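Local coordinates for choline binding protein PCPA (PDB 4CP6) that is a pneumococcal vaccine antigen with a leucine-rich repeat region, and probably attaches to choline of the cell wall as choline-binding proteins do, at residues 371-376 with 394-398; 387-393 with 408-414. All blocks are in the same frame, centred on the assembly; numbering follows the deposited sequence.

Interaction 1 (371-376 with 394-398)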
ATOM      1  N   ASN A 371      28.418 -11.200  19.044  1.00 13.44           N
ATOM      2  CA  ASN A 371      28.653 -10.286  20.155  1.00 14.10           C
ATOM      3  C   ASN A 371      29.436 -10.923  21.305  1.00 20.25           C
ATOM      4  O   ASN A 371      29.356 -12.145  21.502  1.00 18.25           O
ATOM      5  CB  ASN A 371      27.350  -9.680  20.634  1.00 16.12           C
ATOM      6  CG  ASN A 371      27.530  -8.663  21.744  1.00 23.46           C
ATOM      7  OD1 ASN A 371      27.273  -8.944  22.921  1.00 18.37           O
ATOM      8  ND2 ASN A 371      28.044  -7.470  21.409  1.00 18.44           N
ATOM      9  N   LYS A 372      30.197 -10.086  22.053  1.00 18.88           N
ATOM     10  CA  LYS A 372      31.051 -10.530  23.183  1.00 20.39           C
ATOM     11  C   LYS A 372      30.775  -9.762  24.483  1.00 26.12           C
ATOM     12  O   LYS A 372      31.614  -9.799  25.395  1.00 28.04           O
ATOM     13  CB  LYS A 372      32.530 -10.348  22.805  1.00 22.55           C
ATOM     14  CG  LYS A 372      32.996 -11.142  21.610  1.00 25.02           C
ATOM     15  CD  LYS A 372      34.414 -10.742  21.240  1.00 30.89           C
ATOM     16  CE  LYS A 372      34.967 -11.653  20.173  1.00 44.97           C
ATOM     17  NZ  LYS A 372      36.404 -11.377  19.912  1.00 55.96           N
ATOM     18  N   SER A 373      29.616  -9.078  24.593  1.00 22.62           N
ATOM     19  CA  SER A 373      29.269  -8.310  25.786  1.00 22.63           C
ATOM     20  C   SER A 373      29.012  -9.180  27.015  1.00 27.25           C
ATOM     21  O   SER A 373      28.362 -10.228  26.928  1.00 25.58           O
ATOM     22  CB  SER A 373      28.056  -7.420  25.527  1.00 26.45           C
ATOM     23  OG  SER A 373      27.593  -6.827  26.732  1.00 34.57           O
ATOM     24  N   THR A 374      29.476  -8.699  28.185  1.00 25.22           N
ATOM     25  CA  THR A 374      29.218  -9.375  29.458  1.00 25.39           C
ATOM     26  C   THR A 374      27.753  -9.122  29.879  1.00 29.08           C
ATOM     27  O   THR A 374      27.238  -9.814  30.760  1.00 29.53           O
ATOM     28  CB  THR A 374      30.209  -8.886  30.545  1.00 33.23           C
ATOM     29  OG1 THR A 374      30.141  -7.459  30.641  1.00 28.88           O
ATOM     30  CG2 THR A 374      31.651  -9.323  30.267  1.00 34.89           C
ATOM     31  N   GLU A 375      27.082  -8.144  29.218  1.00 25.27           N
ATOM     32  CA  GLU A 375      25.699  -7.727  29.482  1.00 24.00           C
ATOM     33  C   GLU A 375      24.696  -8.233  28.426  1.00 24.75           C
ATOM     34  O   GLU A 375      23.545  -7.777  28.419  1.00 24.62           O
ATOM     35  CB  GLU A 375      25.608  -6.178  29.551  1.00 25.80           C
ATOM     36  CG  GLU A 375      26.712  -5.461  30.322  1.00 43.59           C
ATOM     37  CD  GLU A 375      26.843  -5.804  31.794  1.00 69.82           C
ATOM     38  OE1 GLU A 375      25.893  -5.520  32.559  1.00 74.27           O
ATOM     39  OE2 GLU A 375      27.908  -6.333  32.186  1.00 58.91           O
ATOM     40  N   PHE A 376      25.114  -9.169  27.543  1.00 19.77           N
ATOM     41  CA  PHE A 376      24.274  -9.709  26.455  1.00 17.30           C
ATOM     42  C   PHE A 376      22.911 -10.125  26.982  1.00 18.84           C
ATOM     43  O   PHE A 376      22.846 -10.864  27.958  1.00 18.95           O
ATOM     44  CB  PHE A 376      24.968 -10.927  25.821  1.00 17.84           C
ATOM     45  CG  PHE A 376      24.279 -11.416  24.568  1.00 17.81           C
ATOM     46  CD1 PHE A 376      24.485 -10.781  23.352  1.00 18.90           C
ATOM     47  CD2 PHE A 376      23.404 -12.489  24.611  1.00 18.04           C
ATOM     48  CE1 PHE A 376      23.827 -11.205  22.203  1.00 19.76           C
ATOM     49  CE2 PHE A 376      22.761 -12.920  23.452  1.00 19.01           C
ATOM     50  CZ  PHE A 376      22.958 -12.259  22.268  1.00 17.41           C
ATOM     51  N   THR A 394      30.157 -16.768  21.589  1.00 14.77           N
ATOM     52  CA  THR A 394      31.550 -16.434  21.892  1.00 14.63           C
ATOM     53  C   THR A 394      31.956 -16.742  23.310  1.00 18.98           C
ATOM     54  O   THR A 394      33.156 -16.743  23.585  1.00 18.67           O
ATOM     55  CB  THR A 394      31.818 -14.940  21.585  1.00 15.76           C
ATOM     56  OG1 THR A 394      31.018 -14.153  22.458  1.00 16.75           O
ATOM     57  CG2 THR A 394      31.568 -14.589  20.122  1.00 15.48           C
ATOM     58  N   SER A 395      31.003 -16.944  24.240  1.00 15.88           N
ATOM     59  CA  SER A 395      31.383 -17.194  25.634  1.00 16.28           C
ATOM     60  C   SER A 395      30.431 -18.115  26.353  1.00 18.56           C
ATOM     61  O   SER A 395      29.267 -18.241  25.963  1.00 16.40           O
ATOM     62  CB  SER A 395      31.434 -15.878  26.402  1.00 17.97           C
ATOM     63  OG  SER A 395      30.135 -15.334  26.618  1.00 22.59           O
ATOM     64  N   GLU A 396      30.889 -18.677  27.476  1.00 18.09           N
ATOM     65  CA  GLU A 396      30.049 -19.487  28.345  1.00 17.92           C
ATOM     66  C   GLU A 396      28.923 -18.626  28.936  1.00 19.34           C
ATOM     67  O   GLU A 396      27.821 -19.143  29.090  1.00 16.52           O
ATOM     68  CB  GLU A 396      30.888 -20.142  29.466  1.00 19.46           C
ATOM     69  CG  GLU A 396      31.722 -21.323  28.981  1.00 25.88           C
ATOM     70  CD  GLU A 396      30.989 -22.537  28.429  1.00 34.67           C
ATOM     71  OE1 GLU A 396      29.843 -22.804  28.854  1.00 31.13           O
ATOM     72  OE2 GLU A 396      31.590 -23.257  27.602  1.00 37.11           O
ATOM     73  N   HIS A 397      29.160 -17.312  29.227  1.00 16.52           N
ATOM     74  CA  HIS A 397      28.106 -16.439  29.762  1.00 16.96           C
ATOM     75  C   HIS A 397      26.971 -16.300  28.743  1.00 17.25           C
ATOM     76  O   HIS A 397      25.804 -16.437  29.113  1.00 17.45           O
ATOM     77  CB  HIS A 397      28.618 -15.053  30.168  1.00 18.19           C
ATOM     78  CG  HIS A 397      27.525 -14.129  30.622  1.00 20.80           C
ATOM     79  ND1 HIS A 397      26.717 -14.445  31.704  1.00 22.63           N
ATOM     80  CD2 HIS A 397      27.086 -12.967  30.076  1.00 22.35           C
ATOM     81  CE1 HIS A 397      25.856 -13.447  31.818  1.00 21.82           C
ATOM     82  NE2 HIS A 397      26.044 -12.529  30.865  1.00 22.52           N
ATOM     83  N   ILE A 398      27.301 -16.067  27.463  1.00 15.07           N
ATOM     84  CA  ILE A 398      26.229 -15.954  26.463  1.00 14.44           C
ATOM     85  C   ILE A 398      25.458 -17.290  26.327  1.00 15.91           C
ATOM     86  O   ILE A 398      24.231 -17.276  26.238  1.00 14.31           O
ATOM     87  CB  ILE A 398      26.780 -15.382  25.163  1.00 16.22           C
ATOM     88  CG1 ILE A 398      27.114 -13.898  25.421  1.00 16.20           C
ATOM     89  CG2 ILE A 398      25.753 -15.530  23.999  1.00 16.43           C
ATOM     90  CD1 ILE A 398      27.986 -13.211  24.339  1.00 20.54           C
TER
HETATM   91  O   HOH W   1      28.044 -14.787  21.210  1.00 14.86           O
HETATM   92  O   HOH W   2      29.959 -12.712  27.328  1.00 29.54           O
HETATM   93  O   HOH W   3      23.922 -10.804  30.441  1.00 24.35           O
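K372 and T394 bring the two backbones closest, with their CA atoms 6.1 Å apart, and F376 faces I398 at a similar spacing. The loop 371-376 runs past the turn that leads into helix 396-405. S373 to F376 form a type I beta turn.

T394 makes a direct hydrogen bond to the loop. T394 OG1 donates to N371 O at 2.8 Å, tilted 21° from the carbonyl plane. That hydroxyl sits between the backbone N and the carbonyl carbon (chi1 64°), which turns it to the loop. Water 1 also donates to N371 O and accepts from T394 N, so two donors grip this one carbonyl. K372 CG lies 3.7 Å from T394 OG1, and the two side chains cross at about a right angle.

The loop holds its own shape. N371 OD1 accepts from S373 N in an Asx turn, and S373 OG accepts from E375 N in an ST turn. N371 ND2 reaches back to N347 O in the preceding coil of the leucine-rich repeat solenoid. Across the contact, S395 is the N-cap of helix 396-405. S395 OG accepts from I398 N at 3.0 Å, and water 2 links the same OG to S373 O.

I398 packs against the loop. I398 CD1 comes within 3.3 Å of N371 O. I398 CG1 packs on F376 CB at 3.7 Å, while I398 CG2 lies off-centre over the F376 ring in a CH-pi contact, 4.3 Å from the centroid. H397 CG is anti to the backbone N (chi1 176°), and the ring extends to the turn, where H397 NE2 is 3.0 Å from T374 O. Water 3 bridges H397 NE2 to F376 O.

Interaction 2 (387-393 with 408-414)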
ATOM      1  N   GLU A 387      13.934 -26.887  18.035  1.00 11.53           N
ATOM      2  CA  GLU A 387      14.982 -27.279  18.972  1.00 10.96           C
ATOM      3  C   GLU A 387      16.249 -27.762  18.261  1.00 13.12           C
ATOM      4  O   GLU A 387      17.324 -27.796  18.867  1.00 14.30           O
ATOM      5  CB  GLU A 387      14.450 -28.329  19.946  1.00 12.37           C
ATOM      6  CG  GLU A 387      15.409 -28.636  21.077  1.00 13.47           C
ATOM      7  CD  GLU A 387      14.733 -29.443  22.162  1.00 18.61           C
ATOM      8  OE1 GLU A 387      14.698 -30.686  22.025  1.00 17.66           O
ATOM      9  OE2 GLU A 387      14.140 -28.830  23.078  1.00 17.66           O
ATOM     10  N   THR A 388      16.120 -28.140  16.970  1.00 12.06           N
ATOM     11  CA  THR A 388      17.272 -28.631  16.199  1.00 12.30           C
ATOM     12  C   THR A 388      18.235 -27.527  15.759  1.00 14.34           C
ATOM     13  O   THR A 388      19.345 -27.822  15.310  1.00 15.44           O
ATOM     14  CB  THR A 388      16.781 -29.385  14.989  1.00 14.77           C
ATOM     15  OG1 THR A 388      15.826 -28.571  14.313  1.00 14.62           O
ATOM     16  CG2 THR A 388      16.175 -30.727  15.366  1.00 15.80           C
ATOM     17  N   VAL A 389      17.825 -26.256  15.851  1.00 12.56           N
ATOM     18  CA  VAL A 389      18.722 -25.179  15.449  1.00 11.68           C
ATOM     19  C   VAL A 389      19.919 -25.163  16.404  1.00 13.18           C
ATOM     20  O   VAL A 389      19.739 -25.246  17.620  1.00 13.28           O
ATOM     21  CB  VAL A 389      17.994 -23.807  15.468  1.00 13.25           C
ATOM     22  CG1 VAL A 389      18.957 -22.672  15.089  1.00 11.75           C
ATOM     23  CG2 VAL A 389      16.790 -23.803  14.524  1.00 13.17           C
ATOM     24  N   LYS A 390      21.129 -25.026  15.853  1.00 11.61           N
ATOM     25  CA  LYS A 390      22.344 -24.949  16.636  1.00 12.17           C
ATOM     26  C   LYS A 390      22.757 -23.505  16.817  1.00 12.99           C
ATOM     27  O   LYS A 390      22.707 -22.726  15.844  1.00 12.78           O
ATOM     28  CB  LYS A 390      23.500 -25.671  15.934  1.00 12.46           C
ATOM     29  CG  LYS A 390      23.162 -26.971  15.270  1.00 33.52           C
ATOM     30  CD  LYS A 390      24.255 -27.338  14.312  1.00 51.09           C
ATOM     31  CE  LYS A 390      23.658 -28.113  13.190  1.00 67.29           C
ATOM     32  NZ  LYS A 390      23.506 -29.557  13.497  1.00 80.64           N
ATOM     33  N   PHE A 391      23.210 -23.153  18.013  1.00 12.03           N
ATOM     34  CA  PHE A 391      23.761 -21.825  18.241  1.00 11.72           C
ATOM     35  C   PHE A 391      25.255 -21.887  18.347  1.00 14.43           C
ATOM     36  O   PHE A 391      25.797 -22.811  18.988  1.00 14.43           O
ATOM     37  CB  PHE A 391      23.227 -21.204  19.526  1.00 12.54           C
ATOM     38  CG  PHE A 391      21.816 -20.668  19.453  1.00 12.14           C
ATOM     39  CD1 PHE A 391      20.727 -21.491  19.721  1.00 13.19           C
ATOM     40  CD2 PHE A 391      21.581 -19.325  19.177  1.00 11.79           C
ATOM     41  CE1 PHE A 391      19.424 -20.983  19.690  1.00 12.88           C
ATOM     42  CE2 PHE A 391      20.274 -18.819  19.137  1.00 12.91           C
ATOM     43  CZ  PHE A 391      19.205 -19.651  19.389  1.00 11.77           C
ATOM     44  N   TYR A 392      25.932 -20.846  17.845  1.00 13.20           N
ATOM     45  CA  TYR A 392      27.386 -20.681  17.926  1.00 13.22           C
ATOM     46  C   TYR A 392      27.576 -19.345  18.638  1.00 15.07           C
ATOM     47  O   TYR A 392      27.098 -18.295  18.148  1.00 15.36           O
ATOM     48  CB  TYR A 392      28.050 -20.727  16.534  1.00 14.34           C
ATOM     49  CG  TYR A 392      27.836 -22.024  15.774  1.00 16.25           C
ATOM     50  CD1 TYR A 392      26.659 -22.262  15.078  1.00 18.28           C
ATOM     51  CD2 TYR A 392      28.808 -23.033  15.779  1.00 19.68           C
ATOM     52  CE1 TYR A 392      26.443 -23.468  14.401  1.00 18.87           C
ATOM     53  CE2 TYR A 392      28.607 -24.236  15.094  1.00 17.09           C
ATOM     54  CZ  TYR A 392      27.420 -24.451  14.409  1.00 27.15           C
ATOM     55  OH  TYR A 392      27.198 -25.631  13.713  1.00 28.40           O
ATOM     56  N   VAL A 393      28.214 -19.358  19.813  1.00 13.28           N
ATOM     57  CA  VAL A 393      28.361 -18.156  20.641  1.00 12.70           C
ATOM     58  C   VAL A 393      29.830 -17.948  21.040  1.00 16.59           C
ATOM     59  O   VAL A 393      30.642 -18.859  20.866  1.00 15.26           O
ATOM     60  CB  VAL A 393      27.434 -18.163  21.881  1.00 15.24           C
ATOM     61  CG1 VAL A 393      25.964 -18.308  21.468  1.00 14.70           C
ATOM     62  CG2 VAL A 393      27.817 -19.273  22.865  1.00 15.00           C
ATOM     63  N   THR A 408      13.405 -23.844  24.047  1.00 12.73           N
ATOM     64  CA  THR A 408      13.866 -25.133  23.526  1.00 11.40           C
ATOM     65  C   THR A 408      15.288 -25.396  24.039  1.00 13.86           C
ATOM     66  O   THR A 408      16.022 -24.461  24.380  1.00 14.29           O
ATOM     67  CB  THR A 408      13.809 -25.086  21.980  1.00 12.43           C
ATOM     68  OG1 THR A 408      14.324 -23.827  21.511  1.00 11.93           O
ATOM     69  CG2 THR A 408      12.380 -25.249  21.461  1.00 13.43           C
ATOM     70  N   SER A 409      15.687 -26.679  24.039  1.00 12.28           N
ATOM     71  CA  SER A 409      17.001 -27.125  24.538  1.00 12.69           C
ATOM     72  C   SER A 409      18.004 -27.286  23.388  1.00 16.85           C
ATOM     73  O   SER A 409      18.553 -28.370  23.166  1.00 16.37           O
ATOM     74  CB  SER A 409      16.846 -28.462  25.262  1.00 15.99           C
ATOM     75  OG  SER A 409      15.998 -28.328  26.391  1.00 24.33           O
ATOM     76  N   ASN A 410      18.236 -26.200  22.649  1.00 13.62           N
ATOM     77  CA  ASN A 410      19.114 -26.224  21.479  1.00 12.48           C
ATOM     78  C   ASN A 410      20.563 -26.536  21.837  1.00 14.40           C
ATOM     79  O   ASN A 410      21.040 -26.102  22.891  1.00 14.46           O
ATOM     80  CB  ASN A 410      19.113 -24.845  20.811  1.00 13.02           C
ATOM     81  CG  ASN A 410      17.732 -24.420  20.397  1.00 14.73           C
ATOM     82  OD1 ASN A 410      16.909 -24.086  21.238  1.00 14.33           O
ATOM     83  ND2 ASN A 410      17.444 -24.455  19.110  1.00 12.00           N
ATOM     84  N   ASP A 411      21.278 -27.185  20.906  1.00 13.07           N
ATOM     85  CA  ASP A 411      22.717 -27.378  21.049  1.00 12.70           C
ATOM     86  C   ASP A 411      23.375 -25.969  20.926  1.00 15.76           C
ATOM     87  O   ASP A 411      23.080 -25.235  19.967  1.00 14.32           O
ATOM     88  CB  ASP A 411      23.198 -28.278  19.905  1.00 14.76           C
ATOM     89  CG  ASP A 411      24.655 -28.659  19.979  1.00 17.75           C
ATOM     90  OD1 ASP A 411      25.196 -28.673  21.091  1.00 18.26           O
ATOM     91  OD2 ASP A 411      25.227 -29.004  18.919  1.00 18.71           O
ATOM     92  N   ILE A 412      24.202 -25.584  21.907  1.00 13.21           N
ATOM     93  CA  ILE A 412      24.923 -24.315  21.940  1.00 12.47           C
ATOM     94  C   ILE A 412      26.411 -24.627  22.026  1.00 17.44           C
ATOM     95  O   ILE A 412      26.866 -25.290  22.982  1.00 16.41           O
ATOM     96  CB  ILE A 412      24.492 -23.405  23.099  1.00 14.36           C
ATOM     97  CG1 ILE A 412      22.953 -23.167  23.087  1.00 14.63           C
ATOM     98  CG2 ILE A 412      25.268 -22.081  23.033  1.00 15.54           C
ATOM     99  CD1 ILE A 412      22.440 -22.593  24.348  1.00 15.13           C
ATOM    100  N   ILE A 413      27.150 -24.151  21.020  1.00 14.01           N
ATOM    101  CA  ILE A 413      28.604 -24.342  20.903  1.00 14.50           C
ATOM    102  C   ILE A 413      29.321 -23.041  21.224  1.00 16.78           C
ATOM    103  O   ILE A 413      29.046 -21.999  20.598  1.00 17.68           O
ATOM    104  CB  ILE A 413      28.947 -24.890  19.496  1.00 17.86           C
ATOM    105  CG1 ILE A 413      28.219 -26.248  19.272  1.00 18.92           C
ATOM    106  CG2 ILE A 413      30.479 -25.037  19.329  1.00 18.28           C
ATOM    107  CD1 ILE A 413      28.149 -26.738  17.813  1.00 26.17           C
ATOM    108  N   VAL A 414      30.233 -23.070  22.198  1.00 15.56           N
ATOM    109  CA  VAL A 414      31.039 -21.904  22.566  1.00 15.82           C
ATOM    110  C   VAL A 414      32.331 -21.990  21.736  1.00 22.14           C
ATOM    111  O   VAL A 414      33.096 -22.953  21.868  1.00 20.82           O
ATOM    112  CB  VAL A 414      31.339 -21.833  24.088  1.00 18.91           C
ATOM    113  CG1 VAL A 414      32.244 -20.653  24.418  1.00 19.55           C
ATOM    114  CG2 VAL A 414      30.042 -21.763  24.894  1.00 19.19           C
TER
HETATM  115  O   HOH W   4      20.015 -28.031  18.482  1.00 17.14           O
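F391, Y392 and V393 pair in parallel with I412, I413 and V414, and the axes of the two short strands approach to 4.7 Å at 21°. F391 N donates to D411 O, I413 N to F391 O at 2.8 Å, and V393 N to I413 O.

F391, V393, I412 and V414 share the face turned to helix 396-405. V393 CG2 meets I412 CG2 at 3.8 Å and V414 CG2 at 3.9 Å. L402 of the helix touches F391, V393 and I412. N410 CB lies in the plane of the F391 ring at its edge, and the amide stands 82° to the ring. On the other face Y392 and I413 lie side by side, with Y392 CE2 3.7 Å from I413 CD1.

Before the strands, N410 ND2 donates to V389 O at 2.8 Å, in its own amide plane. T408 OG1 donates to N410 OD1 at 2.6 Å. E387 is extended, and E387 OE2 accepts from S409 N at 2.8 Å, met from above the carboxylate plane. Water 4 joins E387 O, V389 O and D411 N.

With both ends of its amide bonded, the buried N410 is probably held in one rotation, and ND2 joins the two loops.

How the interactions relate
Interactions 1 and 2 lie at the C-terminal end of the solenoid, with centres about 15 Å apart. Their segments alternate along the chain. Strand 390-393 of interaction 2 runs straight into segment 394-398 of interaction 1, whose end begins helix 396-405, and the helix then crosses over to strand 412-414. This is a beta-alpha-beta crossover, and strand 412-414 is the outermost strand of its parallel sheet within this chain. The two contacts also touch. I398 CG2 packs on V393 CG1 at 3.8 Å, so I398 meets both F376 and V393 of strand 390-393. S395 C lies 3.7 Å from V414 CG1, and E396 OE2 lies 3.5 Å from V414 CG2.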